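Local structure of nucleoside kinase (Methanococcus jannaschii, 2C49) at residues Thr14-Ile19 / Ala37-Gly42; Glu95-Trp100 / Gly116-Tyr121; Asn107-Phe112 / Asp241-Gly246; Phe182-Lys187 / Gly252-Tyr257. The protein phosphorylates a broad range of nucleosides, above all inosine, guanosine and cytidine, to nucleoside monophosphates, with ATP as the best phosphate donor. All coordinates share one frame; numbering follows the deposited sequence.

Contact 1 (Thr14-Ile19 / Ala37-Gly42). With ADN (adenosine), chain C.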
# COMPACT_ATOMS: atom_id res chain seq x y z
N THR A 14 16.21 -5.29 2.70
CA THR A 14 16.11 -4.16 1.81
C THR A 14 14.66 -4.07 1.34
O THR A 14 14.06 -5.06 0.94
CB THR A 14 17.04 -4.40 0.61
OG1 THR A 14 18.39 -4.46 1.12
CG2 THR A 14 17.05 -3.13 -0.33
N ALA A 15 14.07 -2.88 1.37
CA ALA A 15 12.63 -2.77 1.14
C ALA A 15 12.26 -1.45 0.52
O ALA A 15 13.05 -0.51 0.60
CB ALA A 15 11.87 -2.94 2.50
N LEU A 16 11.08 -1.38 -0.10
CA LEU A 16 10.46 -0.12 -0.54
C LEU A 16 9.34 0.24 0.46
O LEU A 16 8.51 -0.60 0.83
CB LEU A 16 9.91 -0.19 -1.98
CG LEU A 16 11.02 -0.37 -3.02
CD1 LEU A 16 10.51 -0.75 -4.37
CD2 LEU A 16 11.92 0.91 -3.08
N ASP A 17 9.36 1.48 0.90
CA ASP A 17 8.53 1.97 1.98
C ASP A 17 7.53 2.99 1.45
O ASP A 17 7.91 3.89 0.69
CB ASP A 17 9.39 2.77 2.94
CG ASP A 17 10.26 1.93 3.83
OD1 ASP A 17 10.20 0.66 3.82
OD2 ASP A 17 11.02 2.49 4.65
N TYR A 18 6.29 2.85 1.91
CA TYR A 18 5.30 3.91 1.86
C TYR A 18 5.19 4.42 3.29
O TYR A 18 5.15 3.61 4.24
CB TYR A 18 3.94 3.30 1.48
CG TYR A 18 3.69 3.03 0.02
CD1 TYR A 18 3.64 1.72 -0.46
CD2 TYR A 18 3.47 4.08 -0.88
CE1 TYR A 18 3.35 1.45 -1.79
CE2 TYR A 18 3.20 3.82 -2.23
CZ TYR A 18 3.12 2.50 -2.67
OH TYR A 18 2.83 2.23 -3.99
N ILE A 19 5.20 5.74 3.49
CA ILE A 19 5.20 6.32 4.84
C ILE A 19 4.08 7.36 4.91
O ILE A 19 4.06 8.30 4.10
CB ILE A 19 6.59 6.95 5.15
CG1 ILE A 19 7.75 5.93 4.93
CG2 ILE A 19 6.62 7.56 6.54
CD1 ILE A 19 9.14 6.54 5.02
N ALA A 37 1.05 9.59 -2.28
CA ALA A 37 2.07 8.69 -1.76
C ALA A 37 3.16 8.40 -2.76
O ALA A 37 2.93 8.41 -3.99
CB ALA A 37 1.48 7.37 -1.20
N ARG A 38 4.31 8.13 -2.19
CA ARG A 38 5.55 7.94 -2.87
C ARG A 38 6.29 6.79 -2.19
O ARG A 38 6.16 6.63 -0.98
CB ARG A 38 6.41 9.17 -2.61
CG ARG A 38 6.99 9.89 -3.80
CD ARG A 38 8.25 10.60 -3.31
NE ARG A 38 9.30 9.65 -3.02
CZ ARG A 38 10.55 9.82 -3.43
NH1 ARG A 38 10.89 10.90 -4.13
NH2 ARG A 38 11.47 8.91 -3.13
N LYS A 39 7.03 5.99 -2.93
CA LYS A 39 7.81 4.92 -2.29
C LYS A 39 9.18 5.46 -1.99
O LYS A 39 9.72 6.25 -2.78
CB LYS A 39 7.97 3.70 -3.18
CG LYS A 39 6.68 2.98 -3.61
CD LYS A 39 6.99 1.87 -4.62
CE LYS A 39 5.70 1.21 -5.17
NZ LYS A 39 4.94 2.16 -6.09
N TYR A 40 9.73 5.04 -0.86
CA TYR A 40 11.08 5.44 -0.44
C TYR A 40 11.97 4.22 -0.29
O TYR A 40 11.48 3.15 0.08
CB TYR A 40 11.00 6.14 0.91
CG TYR A 40 10.19 7.40 0.85
CD1 TYR A 40 8.79 7.37 1.01
CD2 TYR A 40 10.80 8.61 0.59
CE1 TYR A 40 8.05 8.55 0.97
CE2 TYR A 40 10.05 9.80 0.53
CZ TYR A 40 8.68 9.75 0.72
OH TYR A 40 7.95 10.90 0.67
N TYR A 41 13.25 4.40 -0.60
CA TYR A 41 14.26 3.41 -0.32
C TYR A 41 14.30 3.16 1.20
O TYR A 41 14.35 4.08 1.99
CB TYR A 41 15.62 3.88 -0.86
CG TYR A 41 15.67 4.10 -2.39
CD1 TYR A 41 16.40 5.15 -2.93
CD2 TYR A 41 15.01 3.24 -3.27
CE1 TYR A 41 16.46 5.36 -4.33
CE2 TYR A 41 15.06 3.42 -4.65
CZ TYR A 41 15.80 4.49 -5.18
OH TYR A 41 15.85 4.68 -6.53
N GLY A 42 14.20 1.89 1.58
CA GLY A 42 13.97 1.48 2.95
C GLY A 42 14.55 0.11 3.26
O GLY A 42 15.40 -0.38 2.52
O5' ADN C . 13.67 0.65 10.54
C5' ADN C . 12.82 1.34 9.64
C4' ADN C . 12.58 0.38 8.47
O4' ADN C . 12.04 -0.88 8.88
C3' ADN C . 11.86 0.81 7.17
O3' ADN C . 12.70 1.26 6.11
C2' ADN C . 10.98 -0.38 6.75
O2' ADN C . 11.34 -0.98 5.51
C1' ADN C . 11.23 -1.43 7.84
N9 ADN C . 10.07 -2.10 8.37
C8 ADN C . 8.87 -1.59 8.72
N7 ADN C . 8.07 -2.57 9.24
C5 ADN C . 8.78 -3.70 9.26
C6 ADN C . 8.65 -5.11 9.63
N6 ADN C . 7.50 -5.50 10.16
N1 ADN C . 9.67 -5.99 9.44
C2 ADN C . 10.87 -5.62 8.94
N3 ADN C . 11.11 -4.35 8.58
C4 ADN C . 10.06 -3.38 8.70
O HOH W 1 12.43 4.84 3.79
O HOH W 2 4.68 7.19 1.01
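Asp17 and Tyr40 face each other as an antiparallel hydrogen-bonded pair, Asp17 N reaching Tyr40 O at 2.8 Å and Tyr40 N returning to Asp17 O at 2.7 Å. Both bonds are nearly straight and lie in the carbonyl plane. Ala15 and Gly42 are paired less regularly: Ala15 N meets Gly42 O at 3.1 Å from well above the carbonyl plane, and the bond back from Gly42 N to Ala15 O is weak. Strands 15-21 and 39-42 sit side by side in the four-stranded sheet that forms the lid of this PfkB-family kinase and also takes part in the dimer interface.

The carboxylate of Asp17 grips the ribose of adenosine with both oxygens: OD1 accepts from O2' at 2.6 Å and OD2 from O3' at 2.5 Å. A water donates to Asp17 OD2 and to Tyr41 O, tying the acid to the partner strand. Gly42 passes close by, its CA 3.6 Å from Asp17 OD2, and a CB there would collide with that oxygen.

On the face away from the nucleoside, Tyr18 and Lys39 run alongside one another. Lys39 CG makes a CH-pi contact over the Tyr18 ring, 4.0 Å from its centroid, and the bend at the end of the lysine chain (chi4 71°) turns NZ back to donate to Tyr18 OH at 3.0 Å. Glu95 of the second subunit takes up both polar ends, as a salt bridge to Lys39 and a hydrogen bond to Tyr18. Nearby, Leu16 CD2 touches the edge of the Tyr41 ring, while Ile19 crosses Tyr40 on the nucleoside side.

Contact 2 (Glu95-Trp100 / Gly116-Tyr121); sequences ETPKAW and GAAKHY. With ADN (adenosine), chain C.
Glu95 and Ala117 make a mainly backbone contact between the lead-in to strand 98-103 and the 3-10 turn that follows strand 109-114. Ala117 N donates to Glu95 O at 2.9 Å, with an angle of 151° at the hydrogen and the donor a little out of the carbonyl plane. The same oxygen receives a CA-H...O contact from Gly116 CA at 3.6 Å. Gly116 has a positive phi of 45°, and a side chain on it would run into Glu95 O. Strands 98-103 and 109-114 form an antiparallel hairpin of the lid sheet, so this bond joins the two chain ends at the open end of that hairpin. Beyond Gly116 the chain coils at once, Lys119 N bonding back to Gly116 O.

The apolar part is slight: the Pro97 ring lies near the two alanines, its CD 4.4 Å from Ala117 CB and its CG 4.5 Å from Ala118 CB. Pro97 also packs on Phe113, a substrate-binding residue. Lys98 folds back along its own segment, NZ donating to Thr96 O at 3.2 Å while making salt bridges to Glu95 OE1 and to Asp68.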
# COMPACT_ATOMS: atom_id res chain seq x y z
N GLU A 95 8.63 -10.67 -4.98
CA GLU A 95 8.90 -9.25 -5.03
C GLU A 95 9.76 -8.77 -3.86
O GLU A 95 9.85 -9.42 -2.79
CB GLU A 95 7.59 -8.46 -5.22
CG GLU A 95 7.03 -7.70 -4.03
CD GLU A 95 5.71 -6.99 -4.34
OE1 GLU A 95 5.52 -6.54 -5.50
OE2 GLU A 95 4.84 -6.93 -3.44
N THR A 96 10.45 -7.65 -4.07
CA THR A 96 11.23 -7.03 -3.01
C THR A 96 10.26 -6.77 -1.83
O THR A 96 9.11 -6.43 -2.05
CB THR A 96 11.88 -5.77 -3.54
OG1 THR A 96 12.85 -6.15 -4.56
CG2 THR A 96 12.73 -5.08 -2.48
N PRO A 97 10.71 -6.98 -0.58
CA PRO A 97 9.87 -6.64 0.58
C PRO A 97 9.38 -5.19 0.60
O PRO A 97 10.04 -4.28 0.10
CB PRO A 97 10.81 -6.91 1.76
CG PRO A 97 11.73 -8.01 1.23
CD PRO A 97 11.99 -7.60 -0.18
N LYS A 98 8.21 -5.00 1.18
CA LYS A 98 7.56 -3.68 1.14
C LYS A 98 6.91 -3.37 2.47
O LYS A 98 6.35 -4.25 3.10
CB LYS A 98 6.50 -3.60 0.05
CG LYS A 98 7.06 -3.28 -1.34
CD LYS A 98 6.16 -3.81 -2.41
CE LYS A 98 6.72 -3.45 -3.81
NZ LYS A 98 7.90 -4.33 -4.16
N ALA A 99 6.99 -2.10 2.87
CA ALA A 99 6.45 -1.67 4.15
C ALA A 99 5.42 -0.55 3.97
O ALA A 99 5.62 0.34 3.15
CB ALA A 99 7.60 -1.21 5.07
N TRP A 100 4.34 -0.60 4.74
CA TRP A 100 3.36 0.49 4.85
C TRP A 100 3.44 0.98 6.29
O TRP A 100 3.11 0.24 7.23
CB TRP A 100 1.94 0.01 4.53
CG TRP A 100 1.72 -0.15 3.08
CD1 TRP A 100 1.05 0.72 2.25
CD2 TRP A 100 2.16 -1.23 2.24
NE1 TRP A 100 1.03 0.24 0.96
CE2 TRP A 100 1.72 -0.95 0.92
CE3 TRP A 100 2.86 -2.42 2.48
CZ2 TRP A 100 2.00 -1.79 -0.16
CZ3 TRP A 100 3.13 -3.26 1.40
CH2 TRP A 100 2.70 -2.93 0.09
N GLY A 116 7.71 -11.14 1.08
CA GLY A 116 8.15 -11.37 -0.29
C GLY A 116 9.42 -12.21 -0.38
O GLY A 116 9.49 -13.31 0.20
N ALA A 117 10.44 -11.66 -1.02
CA ALA A 117 11.71 -12.39 -1.26
C ALA A 117 12.42 -12.87 0.01
O ALA A 117 13.29 -13.75 -0.05
CB ALA A 117 12.66 -11.52 -2.10
N ALA A 118 12.06 -12.30 1.16
CA ALA A 118 12.70 -12.75 2.40
C ALA A 118 12.33 -14.18 2.80
O ALA A 118 12.94 -14.75 3.71
CB ALA A 118 12.46 -11.78 3.55
N LYS A 119 11.35 -14.77 2.11
CA LYS A 119 11.13 -16.20 2.20
C LYS A 119 12.39 -17.00 1.80
O LYS A 119 12.58 -18.12 2.26
CB LYS A 119 9.92 -16.61 1.35
CG LYS A 119 10.17 -16.59 -0.20
CD LYS A 119 10.75 -17.94 -0.62
CE LYS A 119 10.59 -18.22 -2.07
NZ LYS A 119 10.87 -19.66 -2.35
N HIS A 120 13.24 -16.43 0.95
CA HIS A 120 14.41 -17.16 0.49
C HIS A 120 15.51 -17.42 1.56
O HIS A 120 16.36 -18.34 1.40
CB HIS A 120 14.98 -16.48 -0.76
CG HIS A 120 14.17 -16.71 -2.00
ND1 HIS A 120 14.06 -17.95 -2.60
CD2 HIS A 120 13.45 -15.86 -2.77
CE1 HIS A 120 13.31 -17.84 -3.68
NE2 HIS A 120 12.94 -16.58 -3.81
N TYR A 121 15.45 -16.68 2.67
CA TYR A 121 16.49 -16.80 3.70
C TYR A 121 16.60 -18.23 4.20
O TYR A 121 17.69 -18.66 4.53
CB TYR A 121 16.23 -15.87 4.90
CG TYR A 121 16.58 -14.42 4.66
CD1 TYR A 121 15.57 -13.46 4.64
CD2 TYR A 121 17.90 -14.01 4.45
CE1 TYR A 121 15.86 -12.12 4.43
CE2 TYR A 121 18.20 -12.64 4.23
CZ TYR A 121 17.16 -11.73 4.23
OH TYR A 121 17.41 -10.41 4.03
O5' ADN C . 13.67 0.65 10.54
C5' ADN C . 12.82 1.34 9.64
C4' ADN C . 12.58 0.38 8.47
O4' ADN C . 12.04 -0.88 8.88
C3' ADN C . 11.86 0.81 7.17
O3' ADN C . 12.70 1.26 6.11
C2' ADN C . 10.98 -0.38 6.75
O2' ADN C . 11.34 -0.98 5.51
C1' ADN C . 11.23 -1.43 7.84
N9 ADN C . 10.07 -2.10 8.37
C8 ADN C . 8.87 -1.59 8.72
N7 ADN C . 8.07 -2.57 9.24
C5 ADN C . 8.78 -3.70 9.26
C6 ADN C . 8.65 -5.11 9.63
N6 ADN C . 7.50 -5.50 10.16
N1 ADN C . 9.67 -5.99 9.44
C2 ADN C . 10.87 -5.62 8.94
N3 ADN C . 11.11 -4.35 8.58
C4 ADN C . 10.06 -3.38 8.70

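Contact 3 (Asn107-Phe112 / Asp241-Gly246); sequences NNQITF and DPTGAG. With ANP (phosphoaminophosphonic acid-adenylate ester), chain F; ADN (adenosine), chain C.
Gln109 and Thr243 meet at the gamma-phosphate end of the ATP analogue, where Thr243 belongs to the Asp-Pro-Thr-Gly-Ala-Gly-Asp signature (241-247) of PfkB kinases, the turn and helix start that form the anion hole of this family. Gln109, an ATP-binding residue, brings its amide up to the phosphate, but the modelled approach of NE2 is too short to assign a bond. Gly246 CA lies against an alpha-phosphate oxygen, 3.2 Å from O2A of the analogue. Further along the strand of Gln109, Thr111 OG1 donates to N7 of adenosine at 2.7 Å.

One layer out, the Gln109 chain, extended beyond CG, crosses the Thr243 side chain at about a right angle and places OE1 2.8 Å from Thr243 OG1. Thr243 OG1 is also 2.6 Å from Asp241 OD1. Thr103 OG1 hydrogen-bonds Gln109 OE1 as well, and Pro242 CG packs 3.8 Å from Gln109 OE1. With no amide, a leucine in place of Gln109 would probably leave the hydroxyls of Thr103 and Thr243 without the oxygen they share.

The second shell is the signature turn itself. Pro242 to Ala245 form a type I turn. Asp241 OD2 is held by Gly282 N, and Asp241 OD1 closes an Asx turn, receiving Thr243 N at 3.0 Å from above the carboxylate plane.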
# COMPACT_ATOMS: atom_id res chain seq x y z
N ASN A 107 3.55 10.80 17.04
CA ASN A 107 4.60 9.96 16.45
C ASN A 107 4.74 8.52 16.97
O ASN A 107 5.83 7.93 16.98
CB ASN A 107 5.98 10.67 16.41
CG ASN A 107 5.92 12.05 15.75
OD1 ASN A 107 5.57 12.17 14.57
ND2 ASN A 107 6.25 13.08 16.51
N ASN A 108 3.62 7.95 17.40
CA ASN A 108 3.48 6.50 17.42
C ASN A 108 3.43 6.01 15.97
O ASN A 108 2.96 6.73 15.08
CB ASN A 108 2.21 6.09 18.17
CG ASN A 108 2.20 6.60 19.60
OD1 ASN A 108 3.10 6.29 20.39
ND2 ASN A 108 1.18 7.39 19.95
N GLN A 109 3.92 4.79 15.72
CA GLN A 109 3.86 4.19 14.39
C GLN A 109 3.36 2.74 14.40
O GLN A 109 3.57 2.00 15.34
CB GLN A 109 5.23 4.24 13.69
CG GLN A 109 5.84 5.66 13.55
CD GLN A 109 7.00 5.70 12.56
OE1 GLN A 109 6.88 6.30 11.48
NE2 GLN A 109 8.11 5.07 12.91
N ILE A 110 2.67 2.36 13.34
CA ILE A 110 2.32 0.97 13.13
C ILE A 110 2.85 0.62 11.75
O ILE A 110 2.97 1.48 10.89
CB ILE A 110 0.79 0.74 13.24
CG1 ILE A 110 0.00 1.55 12.19
CG2 ILE A 110 0.29 1.09 14.66
CD1 ILE A 110 -1.56 1.36 12.29
N THR A 111 3.20 -0.64 11.52
CA THR A 111 3.60 -0.96 10.16
C THR A 111 3.00 -2.28 9.74
O THR A 111 2.65 -3.12 10.58
CB THR A 111 5.15 -0.98 9.97
OG1 THR A 111 5.69 -2.18 10.54
CG2 THR A 111 5.87 0.17 10.71
N PHE A 112 2.90 -2.41 8.43
CA PHE A 112 2.51 -3.64 7.76
C PHE A 112 3.67 -3.94 6.84
O PHE A 112 4.10 -3.06 6.10
CB PHE A 112 1.22 -3.39 6.97
CG PHE A 112 0.06 -2.88 7.80
CD1 PHE A 112 -0.09 -1.52 8.10
CD2 PHE A 112 -0.89 -3.76 8.28
CE1 PHE A 112 -1.19 -1.06 8.84
CE2 PHE A 112 -1.99 -3.30 9.01
CZ PHE A 112 -2.13 -1.96 9.30
N ASP A 241 9.63 13.24 9.97
CA ASP A 241 9.38 11.80 9.92
C ASP A 241 10.34 11.04 10.86
O ASP A 241 11.54 11.05 10.63
CB ASP A 241 9.58 11.32 8.47
CG ASP A 241 9.55 9.83 8.33
OD1 ASP A 241 8.88 9.15 9.15
OD2 ASP A 241 10.17 9.23 7.41
N PRO A 242 9.81 10.38 11.90
CA PRO A 242 10.64 9.61 12.85
C PRO A 242 11.15 8.27 12.32
O PRO A 242 12.01 7.65 12.97
CB PRO A 242 9.68 9.34 14.00
CG PRO A 242 8.33 9.28 13.31
CD PRO A 242 8.38 10.35 12.26
N THR A 243 10.65 7.82 11.17
CA THR A 243 10.91 6.46 10.67
C THR A 243 12.40 6.07 10.58
O THR A 243 12.81 5.02 11.07
CB THR A 243 10.21 6.24 9.31
OG1 THR A 243 8.82 6.58 9.43
CG2 THR A 243 10.22 4.72 8.92
N GLY A 244 13.23 6.90 9.97
CA GLY A 244 14.63 6.52 9.82
C GLY A 244 15.50 6.69 11.08
O GLY A 244 16.67 6.31 11.06
N ALA A 245 14.94 7.26 12.17
CA ALA A 245 15.74 7.54 13.37
C ALA A 245 16.49 6.31 13.91
O ALA A 245 17.68 6.43 14.23
CB ALA A 245 14.88 8.17 14.48
N GLY A 246 15.82 5.16 13.98
CA GLY A 246 16.37 3.99 14.65
C GLY A 246 17.60 3.46 13.92
O GLY A 246 18.72 3.32 14.48
PG ANP F . 10.17 3.72 14.58
O1G ANP F . 10.35 3.80 13.00
O2G ANP F . 8.66 3.95 15.01
O3G ANP F . 10.63 2.27 15.04
PB ANP F . 11.50 4.61 17.04
O1B ANP F . 10.15 4.44 17.87
O2B ANP F . 12.19 3.18 16.86
N3B ANP F . 11.10 4.98 15.38
PA ANP F . 13.88 5.34 18.31
O1A ANP F . 13.93 4.77 19.80
O2A ANP F . 14.54 4.29 17.31
O3A ANP F . 12.42 5.76 17.76
O5' ANP F . 14.79 6.67 18.27
C5' ANP F . 16.14 6.39 17.96
C4' ANP F . 17.00 7.59 18.28
O4' ANP F . 16.92 8.63 17.29
C3' ANP F . 16.85 8.23 19.66
O3' ANP F . 17.56 7.66 20.72
C2' ANP F . 17.00 9.72 19.42
O2' ANP F . 18.37 10.02 19.68
C1' ANP F . 16.93 9.91 17.91
N9 ANP F . 15.60 10.57 17.76
C8 ANP F . 14.37 10.01 17.83
N7 ANP F . 13.34 10.90 17.68
C5 ANP F . 13.94 12.08 17.51
C6 ANP F . 13.56 13.49 17.30
N6 ANP F . 12.23 13.76 17.22
N1 ANP F . 14.53 14.45 17.15
C2 ANP F . 15.85 14.20 17.21
N3 ANP F . 16.34 12.94 17.40
C4 ANP F . 15.38 11.86 17.57
O5' ADN C . 13.67 0.65 10.54
C5' ADN C . 12.82 1.34 9.64
C4' ADN C . 12.58 0.38 8.47
O4' ADN C . 12.04 -0.88 8.88
C3' ADN C . 11.86 0.81 7.17
O3' ADN C . 12.70 1.26 6.11
C2' ADN C . 10.98 -0.38 6.75
O2' ADN C . 11.34 -0.98 5.51
C1' ADN C . 11.23 -1.43 7.84
N9 ADN C . 10.07 -2.10 8.37
C8 ADN C . 8.87 -1.59 8.72
N7 ADN C . 8.07 -2.57 9.24
C5 ADN C . 8.78 -3.70 9.26
C6 ADN C . 8.65 -5.11 9.63
N6 ADN C . 7.50 -5.50 10.16
N1 ADN C . 9.67 -5.99 9.44
C2 ADN C . 10.87 -5.62 8.94
N3 ADN C . 11.11 -4.35 8.58
C4 ADN C . 10.06 -3.38 8.70

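Contact 4 (Phe182-Lys187 / Gly252-Tyr257). With ANP (phosphoaminophosphonic acid-adenylate ester), chain F.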
# COMPACT_ATOMS: atom_id res chain seq x y z
N PHE A 182 26.95 -6.34 20.57
CA PHE A 182 26.12 -5.13 20.75
C PHE A 182 24.68 -5.45 20.44
O PHE A 182 24.38 -5.82 19.33
CB PHE A 182 26.52 -3.97 19.83
CG PHE A 182 27.94 -3.44 20.06
CD1 PHE A 182 28.62 -3.66 21.26
CD2 PHE A 182 28.57 -2.69 19.07
CE1 PHE A 182 29.92 -3.18 21.46
CE2 PHE A 182 29.89 -2.20 19.25
CZ PHE A 182 30.56 -2.44 20.44
N LEU A 183 23.80 -5.26 21.41
CA LEU A 183 22.37 -5.47 21.26
C LEU A 183 21.65 -4.11 21.31
O LEU A 183 21.76 -3.39 22.31
CB LEU A 183 21.87 -6.34 22.47
CG LEU A 183 20.41 -6.82 22.44
CD1 LEU A 183 20.15 -7.62 21.14
CD2 LEU A 183 20.05 -7.70 23.69
N PHE A 184 20.92 -3.78 20.24
CA PHE A 184 20.16 -2.54 20.13
C PHE A 184 18.66 -2.88 20.11
O PHE A 184 18.23 -3.76 19.35
CB PHE A 184 20.45 -1.84 18.80
CG PHE A 184 21.87 -1.26 18.67
CD1 PHE A 184 22.92 -2.05 18.19
CD2 PHE A 184 22.12 0.07 19.00
CE1 PHE A 184 24.22 -1.51 18.03
CE2 PHE A 184 23.40 0.64 18.84
CZ PHE A 184 24.47 -0.17 18.36
N MET A 185 17.89 -2.18 20.93
CA MET A 185 16.43 -2.26 20.90
C MET A 185 15.80 -0.90 21.17
O MET A 185 16.38 -0.10 21.93
CB MET A 185 15.96 -3.26 21.95
CG MET A 185 16.28 -4.70 21.57
SD MET A 185 15.65 -5.99 22.69
CE MET A 185 16.61 -5.68 24.06
N ASN A 186 14.62 -0.74 20.61
CA ASN A 186 13.69 0.32 20.87
C ASN A 186 13.23 0.13 22.29
O ASN A 186 13.39 -0.96 22.86
CB ASN A 186 12.39 0.08 20.12
CG ASN A 186 12.10 1.11 19.11
OD1 ASN A 186 12.85 2.08 18.97
ND2 ASN A 186 11.01 0.94 18.38
N LYS A 187 12.63 1.14 22.90
CA LYS A 187 11.98 0.98 24.21
C LYS A 187 10.90 -0.12 24.13
O LYS A 187 10.77 -0.92 25.04
CB LYS A 187 11.38 2.30 24.69
CG LYS A 187 10.39 2.97 23.75
CD LYS A 187 10.26 4.46 24.05
CE LYS A 187 9.03 4.76 24.88
NZ LYS A 187 8.46 6.09 24.55
N GLY A 252 25.26 5.58 12.90
CA GLY A 252 26.17 6.53 13.57
C GLY A 252 27.00 5.82 14.66
O GLY A 252 28.22 5.95 14.71
N PHE A 253 26.32 5.08 15.54
CA PHE A 253 26.97 4.35 16.62
C PHE A 253 28.07 3.41 16.08
O PHE A 253 29.22 3.42 16.54
CB PHE A 253 25.92 3.54 17.39
CG PHE A 253 26.40 2.98 18.70
CD1 PHE A 253 25.89 3.47 19.90
CD2 PHE A 253 27.32 1.93 18.75
CE1 PHE A 253 26.34 2.97 21.13
CE2 PHE A 253 27.73 1.39 19.97
CZ PHE A 253 27.25 1.93 21.17
N LEU A 254 27.72 2.62 15.09
CA LEU A 254 28.67 1.60 14.58
C LEU A 254 29.77 2.21 13.72
O LEU A 254 30.91 1.75 13.76
CB LEU A 254 27.93 0.52 13.80
CG LEU A 254 26.88 -0.29 14.56
CD1 LEU A 254 26.06 -1.24 13.57
CD2 LEU A 254 27.50 -1.10 15.61
N SER A 255 29.45 3.26 12.98
CA SER A 255 30.50 3.98 12.22
C SER A 255 31.57 4.58 13.15
O SER A 255 32.79 4.49 12.89
CB SER A 255 29.89 5.08 11.36
OG SER A 255 28.94 4.53 10.46
N ALA A 256 31.09 5.21 14.22
CA ALA A 256 31.96 5.84 15.22
C ALA A 256 32.79 4.73 15.89
O ALA A 256 33.95 4.93 16.23
CB ALA A 256 31.09 6.61 16.28
N TYR A 257 32.19 3.57 16.09
CA TYR A 257 32.94 2.48 16.74
C TYR A 257 34.12 2.04 15.88
O TYR A 257 35.21 1.85 16.38
CB TYR A 257 32.04 1.27 17.05
CG TYR A 257 32.75 0.26 17.92
CD1 TYR A 257 32.77 0.41 19.32
CD2 TYR A 257 33.48 -0.80 17.35
CE1 TYR A 257 33.45 -0.49 20.13
CE2 TYR A 257 34.17 -1.69 18.13
CZ TYR A 257 34.14 -1.55 19.52
OH TYR A 257 34.80 -2.45 20.31
PG ANP F . 10.17 3.72 14.58
O1G ANP F . 10.35 3.80 13.00
O2G ANP F . 8.66 3.95 15.01
O3G ANP F . 10.63 2.27 15.04
PB ANP F . 11.50 4.61 17.04
O1B ANP F . 10.15 4.44 17.87
O2B ANP F . 12.19 3.18 16.86
N3B ANP F . 11.10 4.98 15.38
PA ANP F . 13.88 5.34 18.31
O1A ANP F . 13.93 4.77 19.80
O2A ANP F . 14.54 4.29 17.31
O3A ANP F . 12.42 5.76 17.76
O5' ANP F . 14.79 6.67 18.27
C5' ANP F . 16.14 6.39 17.96
C4' ANP F . 17.00 7.59 18.28
O4' ANP F . 16.92 8.63 17.29
C3' ANP F . 16.85 8.23 19.66
O3' ANP F . 17.56 7.66 20.72
C2' ANP F . 17.00 9.72 19.42
O2' ANP F . 18.37 10.02 19.68
C1' ANP F . 16.93 9.91 17.91
N9 ANP F . 15.60 10.57 17.76
C8 ANP F . 14.37 10.01 17.83
N7 ANP F . 13.34 10.90 17.68
C5 ANP F . 13.94 12.08 17.51
C6 ANP F . 13.56 13.49 17.30
N6 ANP F . 12.23 13.76 17.22
N1 ANP F . 14.53 14.45 17.15
C2 ANP F . 15.85 14.20 17.21
N3 ANP F . 16.34 12.94 17.40
C4 ANP F . 15.38 11.86 17.57
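Phe182 and Phe184 project from strand 182-185 against Phe253 and Tyr257 of helix 245-258, building an aromatic cluster between the main eight-stranded sheet of this ribokinase-type alpha/beta fold and a helix laid against it, running nearly antiparallel to the strand. The rings meet by T-shaped contacts. Phe184 presents its edge to the face of Phe253, CZ standing 3.6 Å from Phe253 CD2 with the planes at 89°. Phe182 does the same to Tyr257, its CZ 3.5 Å from Tyr257 CE1 and the planes at 81°. Phe253 links the two pairs, turning its own edge toward the face of Phe182 at a centroid distance of 5.9 Å. Its CG is anti to the backbone N (chi1 -168°), as in Tyr257 one turn on, and both rings thereby extend toward the strand. An alanine in place of Phe253 would probably open a gap under the Phe184 edge and let that ring turn.

Helix 263-277 packs on Phe253 and Tyr257, and strand 156-160 touches both phenylalanines of the strand. Further along the same segment is Asn186, an ATP-binding residue. Leu254 fills the crevice between Phe182 and Phe184, sliding past both, its CD2 4.0 Å from Phe182 CD2 and 4.1 Å from Phe184 CE1.

Contacts 1, 2 and 3 share the lid sheet: strand 15-21 lies beside 98-103, which lies beside 109-114, with backbone bonds such as Tyr18 N to Ala99 O and Trp100 N to Phe112 O between them. All three touch adenosine. Contact 1, partly buried, mixes an antiparallel strand ladder with polar groups at the dimer interface, whereas contact 2 is small, buried and mostly main chain. Contact 3, also buried, brings the lid to the large domain, touches the second subunit and is dominated by polar side chains and phosphate. Contact 4 uses the same helix, 245-258, further along, but lies nearest the chain's centre, touches no second subunit and is wholly aromatic and aliphatic across its segments.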